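Local structure of ABC transporter, periplasmic solute-binding protein (Rhizobium meliloti, 4WED) at residues L449-A463 and T474-I488. The protein probably serves as the periplasmic solute-binding component of an ABC transporter of the peptide- and nickel-uptake family, capturing its ligand for import. Residues are numbered along the deposited sequence; the frame is centred on the assembly and turned at random.
Sequences LVTDPVNLDPLINAA and TIQKVYDWLRDNDAI
Helix 457-463 runs nearly antiparallel to helix 474-485, their axes 155° apart and 8.3 Å at closest approach; the backbones draw closest at Ala463 and Ile475, whose CA atoms are 5.0 Å apart. Small residues suit this end: the Thr474 methyl CG2 lies 3.4 Å from Ala463 N, while its hydroxyl turns back to Gln470 O. Further along, Val478 CG2 presses on the Leu459 backbone, 3.5 Å from Leu459 O, which also shares a water with Thr474 O. Trp481 then bridges helix and loop. With CG anti to the backbone N (chi1 -165°), its indole reaches the 452-456 turn: Leu456 CB lies over one face toward the rim, Leu456 CD1 touches Trp481 CE3 (3.7 Å), Asp452 OD2 is at the edge, 3.3 Å from Trp481 CZ2, and Leu459 CD1 comes obliquely against Trp481 CB. On the opposite face sits Asn485 ND2, hydrogen-bonded to Trp481 O. An alanine here would probably leave a gap against Leu456 and Asn455. Val450 divides its methyls, CG1 against Leu482 and Ile488, CG2 toward Ala487. Leu449 CG meets Ile488 CG2 (3.6 Å), and a water joins Leu449 O to Ala487 O. The helices make an antiparallel helical hairpin, whose second helix ends in a Schellman motif before strand 488-500, in the antiparallel sheet containing strand 274-279.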
loop_
_atom_site.group_PDB
_atom_site.type_symbol
_atom_site.label_atom_id
_atom_site.label_comp_id
_atom_site.label_asym_id
_atom_site.label_seq_id
_atom_site.Cartn_x
_atom_site.Cartn_y
_atom_site.Cartn_z
ATOM N N LEU A 449 6.493 -12.194 -10.397
ATOM C CA LEU A 449 6.935 -13.034 -9.267
ATOM C C LEU A 449 6.920 -14.531 -9.588
ATOM O O LEU A 449 7.907 -15.246 -9.385
ATOM C CB LEU A 449 6.012 -12.788 -8.074
ATOM C CG LEU A 449 6.575 -12.638 -6.669
ATOM C CD1 LEU A 449 7.800 -11.758 -6.594
ATOM C CD2 LEU A 449 5.458 -12.082 -5.787
ATOM N N VAL A 450 5.803 -14.996 -10.101
ATOM C CA VAL A 450 5.646 -16.406 -10.357
ATOM C C VAL A 450 4.572 -16.633 -11.423
ATOM O O VAL A 450 3.505 -16.041 -11.363
ATOM C CB VAL A 450 5.302 -17.125 -9.036
ATOM C CG1 VAL A 450 4.158 -16.428 -8.315
ATOM C CG2 VAL A 450 4.967 -18.584 -9.290
ATOM N N THR A 451 4.867 -17.467 -12.410
ATOM C CA THR A 451 3.906 -17.730 -13.488
ATOM C C THR A 451 3.721 -19.217 -13.696
ATOM O O THR A 451 4.588 -19.878 -14.265
ATOM C CB THR A 451 4.338 -17.090 -14.826
ATOM O OG1 THR A 451 5.724 -17.376 -15.094
ATOM C CG2 THR A 451 4.107 -15.581 -14.775
ATOM N N ASP A 452 2.604 -19.741 -13.205
ATOM C CA ASP A 452 2.216 -21.120 -13.494
ATOM C C ASP A 452 0.783 -21.119 -14.048
ATOM O O ASP A 452 -0.203 -21.128 -13.303
ATOM C CB ASP A 452 2.350 -21.996 -12.253
ATOM C CG ASP A 452 2.402 -23.486 -12.582
ATOM O OD1 ASP A 452 2.106 -23.914 -13.724
ATOM O OD2 ASP A 452 2.736 -24.254 -11.673
ATOM N N PRO A 453 0.668 -21.072 -15.374
ATOM C CA PRO A 453 -0.635 -21.107 -16.041
ATOM C C PRO A 453 -1.487 -22.308 -15.666
ATOM O O PRO A 453 -2.691 -22.177 -15.442
ATOM C CB PRO A 453 -0.263 -21.187 -17.528
ATOM C CG PRO A 453 1.047 -20.483 -17.598
ATOM C CD PRO A 453 1.766 -20.876 -16.335
ATOM N N VAL A 454 -0.888 -23.483 -15.599
ATOM C CA VAL A 454 -1.746 -24.637 -15.412
ATOM C C VAL A 454 -2.185 -24.666 -13.950
ATOM O O VAL A 454 -3.340 -24.956 -13.669
ATOM C CB VAL A 454 -1.148 -25.975 -15.919
ATOM C CG1 VAL A 454 -0.593 -25.832 -17.329
ATOM C CG2 VAL A 454 -0.087 -26.477 -14.976
ATOM N N ASN A 455 -1.293 -24.294 -13.029
ATOM C CA ASN A 455 -1.562 -24.526 -11.593
ATOM C C ASN A 455 -2.065 -23.352 -10.802
ATOM O O ASN A 455 -2.949 -23.528 -9.953
ATOM C CB ASN A 455 -0.333 -25.091 -10.915
ATOM C CG ASN A 455 0.045 -26.446 -11.471
ATOM O OD1 ASN A 455 1.042 -26.586 -12.189
ATOM N ND2 ASN A 455 -0.780 -27.452 -11.179
ATOM N N LEU A 456 -1.492 -22.170 -11.041
ATOM C CA LEU A 456 -1.797 -21.008 -10.225
ATOM C C LEU A 456 -2.887 -20.115 -10.812
ATOM O O LEU A 456 -3.740 -19.573 -10.085
ATOM C CB LEU A 456 -0.550 -20.168 -10.055
ATOM C CG LEU A 456 -0.637 -19.016 -9.053
ATOM C CD1 LEU A 456 -1.127 -19.495 -7.697
ATOM C CD2 LEU A 456 0.709 -18.305 -8.897
ATOM N N ASP A 457 -2.838 -19.914 -12.116
ATOM C CA ASP A 457 -3.838 -19.074 -12.746
ATOM C C ASP A 457 -5.237 -19.480 -12.322
ATOM O O ASP A 457 -5.988 -18.654 -11.819
ATOM C CB ASP A 457 -3.675 -19.059 -14.266
ATOM C CG ASP A 457 -2.499 -18.172 -14.699
ATOM O OD1 ASP A 457 -1.816 -17.532 -13.821
ATOM O OD2 ASP A 457 -2.248 -18.126 -15.913
ATOM N N PRO A 458 -5.563 -20.755 -12.445
ATOM C CA PRO A 458 -6.911 -21.154 -12.070
ATOM C C PRO A 458 -7.308 -20.731 -10.667
ATOM O O PRO A 458 -8.446 -20.400 -10.411
ATOM C CB PRO A 458 -6.860 -22.679 -12.186
ATOM C CG PRO A 458 -5.862 -22.925 -13.251
ATOM C CD PRO A 458 -4.812 -21.869 -13.052
ATOM N N LEU A 459 -6.363 -20.734 -9.759
ATOM C CA LEU A 459 -6.658 -20.430 -8.371
ATOM C C LEU A 459 -6.798 -18.938 -8.220
ATOM O O LEU A 459 -7.671 -18.461 -7.485
ATOM C CB LEU A 459 -5.523 -20.928 -7.484
ATOM C CG LEU A 459 -5.211 -22.418 -7.609
ATOM C CD1 LEU A 459 -3.903 -22.716 -6.863
ATOM C CD2 LEU A 459 -6.383 -23.242 -7.077
ATOM N N ILE A 460 -5.962 -18.188 -8.926
ATOM C CA ILE A 460 -6.119 -16.717 -8.897
ATOM C C ILE A 460 -7.457 -16.292 -9.503
ATOM O O ILE A 460 -8.190 -15.511 -8.876
ATOM C CB ILE A 460 -4.946 -15.967 -9.568
ATOM C CG1 ILE A 460 -3.629 -16.257 -8.823
ATOM C CG2 ILE A 460 -5.204 -14.455 -9.569
ATOM C CD1 ILE A 460 -2.399 -15.769 -9.562
ATOM N N ASN A 461 -7.786 -16.837 -10.688
ATOM C CA ASN A 461 -9.078 -16.587 -11.362
ATOM C C ASN A 461 -10.296 -16.900 -10.494
ATOM O O ASN A 461 -11.286 -16.161 -10.471
ATOM C CB ASN A 461 -9.165 -17.393 -12.662
ATOM C CG ASN A 461 -8.227 -16.863 -13.752
ATOM O OD1 ASN A 461 -7.933 -15.648 -13.845
ATOM N ND2 ASN A 461 -7.763 -17.771 -14.600
ATOM N N ALA A 462 -10.222 -18.009 -9.777
ATOM C CA ALA A 462 -11.322 -18.405 -8.903
ATOM C C ALA A 462 -11.430 -17.389 -7.772
ATOM O O ALA A 462 -12.517 -16.933 -7.434
ATOM C CB ALA A 462 -11.101 -19.810 -8.367
ATOM N N ALA A 463 -10.298 -17.004 -7.207
ATOM C CA ALA A 463 -10.312 -15.980 -6.157
ATOM C C ALA A 463 -10.862 -14.624 -6.631
ATOM O O ALA A 463 -11.592 -13.947 -5.892
ATOM C CB ALA A 463 -8.936 -15.811 -5.605
ATOM N N THR A 474 -11.385 -19.013 -0.827
ATOM C CA THR A 474 -10.971 -19.161 -2.230
ATOM C C THR A 474 -9.540 -18.616 -2.336
ATOM O O THR A 474 -8.638 -19.281 -2.867
ATOM C CB THR A 474 -11.920 -18.473 -3.228
ATOM O OG1 THR A 474 -13.260 -18.895 -2.959
ATOM C CG2 THR A 474 -11.565 -18.855 -4.663
ATOM N N ILE A 475 -9.327 -17.434 -1.780
ATOM C CA ILE A 475 -7.998 -16.844 -1.833
ATOM C C ILE A 475 -6.990 -17.636 -0.979
ATOM O O ILE A 475 -5.805 -17.638 -1.291
ATOM C CB ILE A 475 -8.007 -15.369 -1.428
ATOM C CG1 ILE A 475 -6.837 -14.648 -2.083
ATOM C CG2 ILE A 475 -7.958 -15.230 0.088
ATOM C CD1 ILE A 475 -6.951 -13.148 -2.039
ATOM N N GLN A 476 -7.466 -18.336 0.055
ATOM C CA GLN A 476 -6.562 -19.115 0.887
ATOM C C GLN A 476 -5.841 -20.172 0.057
ATOM O O GLN A 476 -4.726 -20.551 0.360
ATOM C CB GLN A 476 -7.309 -19.770 2.049
ATOM C CG GLN A 476 -6.404 -20.488 3.044
ATOM C CD GLN A 476 -5.297 -19.602 3.590
ATOM O OE1 GLN A 476 -5.570 -18.560 4.168
ATOM N NE2 GLN A 476 -4.034 -20.007 3.387
ATOM N N LYS A 477 -6.479 -20.623 -1.008
ATOM C CA LYS A 477 -5.912 -21.653 -1.858
ATOM C C LYS A 477 -4.766 -21.111 -2.698
ATOM O O LYS A 477 -3.804 -21.833 -2.987
ATOM C CB LYS A 477 -6.967 -22.251 -2.783
ATOM C CG LYS A 477 -8.198 -22.809 -2.084
ATOM C CD LYS A 477 -9.139 -23.388 -3.117
ATOM C CE LYS A 477 -8.647 -24.755 -3.580
ATOM N NZ LYS A 477 -9.326 -25.185 -4.829
ATOM N N VAL A 478 -4.853 -19.848 -3.099
ATOM C CA VAL A 478 -3.694 -19.230 -3.752
ATOM C C VAL A 478 -2.489 -19.305 -2.791
ATOM O O VAL A 478 -1.423 -19.780 -3.168
ATOM C CB VAL A 478 -3.983 -17.793 -4.222
ATOM C CG1 VAL A 478 -2.712 -17.124 -4.771
ATOM C CG2 VAL A 478 -5.064 -17.808 -5.287
ATOM N N TYR A 479 -2.695 -18.906 -1.543
ATOM C CA TYR A 479 -1.599 -18.822 -0.545
ATOM C C TYR A 479 -1.039 -20.181 -0.168
ATOM O O TYR A 479 0.164 -20.287 0.077
ATOM C CB TYR A 479 -2.089 -18.145 0.724
ATOM C CG TYR A 479 -2.647 -16.769 0.556
ATOM C CD1 TYR A 479 -2.020 -15.835 -0.299
ATOM C CD2 TYR A 479 -3.748 -16.351 1.289
ATOM C CE1 TYR A 479 -2.481 -14.528 -0.418
ATOM C CE2 TYR A 479 -4.235 -15.053 1.164
ATOM C CZ TYR A 479 -3.589 -14.145 0.299
ATOM O OH TYR A 479 -4.021 -12.845 0.150
ATOM N N ASP A 480 -1.896 -21.221 -0.147
ATOM C CA ASP A 480 -1.432 -22.601 0.137
ATOM C C ASP A 480 -0.582 -23.112 -0.996
ATOM O O ASP A 480 0.445 -23.753 -0.791
ATOM C CB ASP A 480 -2.579 -23.580 0.323
ATOM C CG ASP A 480 -3.545 -23.178 1.433
ATOM O OD1 ASP A 480 -3.180 -22.376 2.325
ATOM O OD2 ASP A 480 -4.698 -23.686 1.412
ATOM N N TRP A 481 -1.010 -22.829 -2.210
ATOM C CA TRP A 481 -0.206 -23.209 -3.356
ATOM C C TRP A 481 1.208 -22.636 -3.270
ATOM O O TRP A 481 2.226 -23.339 -3.419
ATOM C CB TRP A 481 -0.842 -22.706 -4.643
ATOM C CG TRP A 481 -0.266 -23.370 -5.780
ATOM C CD1 TRP A 481 -0.600 -24.590 -6.249
ATOM C CD2 TRP A 481 0.829 -22.917 -6.568
ATOM N NE1 TRP A 481 0.200 -24.925 -7.306
ATOM C CE2 TRP A 481 1.083 -23.906 -7.532
ATOM C CE3 TRP A 481 1.624 -21.771 -6.554
ATOM C CZ2 TRP A 481 2.086 -23.779 -8.497
ATOM C CZ3 TRP A 481 2.637 -21.645 -7.517
ATOM C CH2 TRP A 481 2.855 -22.647 -8.467
ATOM N N LEU A 482 1.253 -21.340 -3.053
ATOM C CA LEU A 482 2.526 -20.636 -3.065
ATOM C C LEU A 482 3.458 -21.194 -1.975
ATOM O O LEU A 482 4.640 -21.418 -2.219
ATOM C CB LEU A 482 2.316 -19.137 -2.830
ATOM C CG LEU A 482 1.644 -18.339 -3.934
ATOM C CD1 LEU A 482 1.084 -17.037 -3.375
ATOM C CD2 LEU A 482 2.618 -18.032 -5.064
ATOM N N ARG A 483 2.885 -21.366 -0.793
ATOM C CA ARG A 483 3.564 -21.878 0.391
ATOM C C ARG A 483 3.979 -23.352 0.264
ATOM O O ARG A 483 5.125 -23.670 0.504
ATOM C CB ARG A 483 2.681 -21.683 1.630
ATOM C CG ARG A 483 3.277 -22.222 2.921
ATOM C CD ARG A 483 2.528 -21.758 4.157
ATOM N NE ARG A 483 3.409 -21.711 5.331
ATOM C CZ ARG A 483 3.774 -22.768 6.071
ATOM N NH1 ARG A 483 3.355 -24.013 5.789
ATOM N NH2 ARG A 483 4.573 -22.579 7.117
ATOM N N ASP A 484 3.076 -24.239 -0.132
ATOM C CA ASP A 484 3.455 -25.649 -0.285
ATOM C C ASP A 484 4.454 -25.839 -1.405
ATOM O O ASP A 484 5.240 -26.739 -1.348
ATOM C CB ASP A 484 2.254 -26.534 -0.550
ATOM C CG ASP A 484 1.185 -26.389 0.511
ATOM O OD1 ASP A 484 1.486 -25.949 1.659
ATOM O OD2 ASP A 484 0.026 -26.673 0.181
ATOM N N ASN A 485 4.436 -24.993 -2.424
ATOM C CA ASN A 485 5.360 -25.150 -3.540
ATOM C C ASN A 485 6.601 -24.279 -3.414
ATOM O O ASN A 485 7.492 -24.371 -4.250
ATOM C CB ASN A 485 4.663 -24.828 -4.843
ATOM C CG ASN A 485 3.603 -25.827 -5.167
ATOM O OD1 ASN A 485 3.919 -26.899 -5.617
ATOM N ND2 ASN A 485 2.343 -25.495 -4.911
ATOM N N ASP A 486 6.664 -23.464 -2.355
ATOM C CA ASP A 486 7.793 -22.576 -2.088
ATOM C C ASP A 486 8.057 -21.729 -3.319
ATOM O O ASP A 486 9.167 -21.657 -3.817
ATOM C CB ASP A 486 9.034 -23.389 -1.686
ATOM C CG ASP A 486 8.887 -24.041 -0.305
ATOM O OD1 ASP A 486 8.992 -23.287 0.701
ATOM O OD2 ASP A 486 8.695 -25.299 -0.232
ATOM N N ALA A 487 6.994 -21.110 -3.818
ATOM C CA ALA A 487 7.031 -20.456 -5.113
ATOM C C ALA A 487 7.594 -19.068 -5.028
ATOM O O ALA A 487 8.105 -18.554 -6.036
ATOM C CB ALA A 487 5.660 -20.395 -5.704
ATOM N N ILE A 488 7.503 -18.483 -3.834
ATOM C CA ILE A 488 8.022 -17.147 -3.556
ATOM C C ILE A 488 8.744 -17.136 -2.218
ATOM O O ILE A 488 8.546 -18.044 -1.431
ATOM C CB ILE A 488 6.881 -16.071 -3.538
ATOM C CG1 ILE A 488 5.756 -16.459 -2.574
ATOM C CG2 ILE A 488 6.319 -15.840 -4.948
ATOM C CD1 ILE A 488 4.901 -15.275 -2.144
HETATM O O HOH W 1 9.217 -16.426 -7.167
HETATM O O HOH W 2 -8.528 -20.314 -5.348
#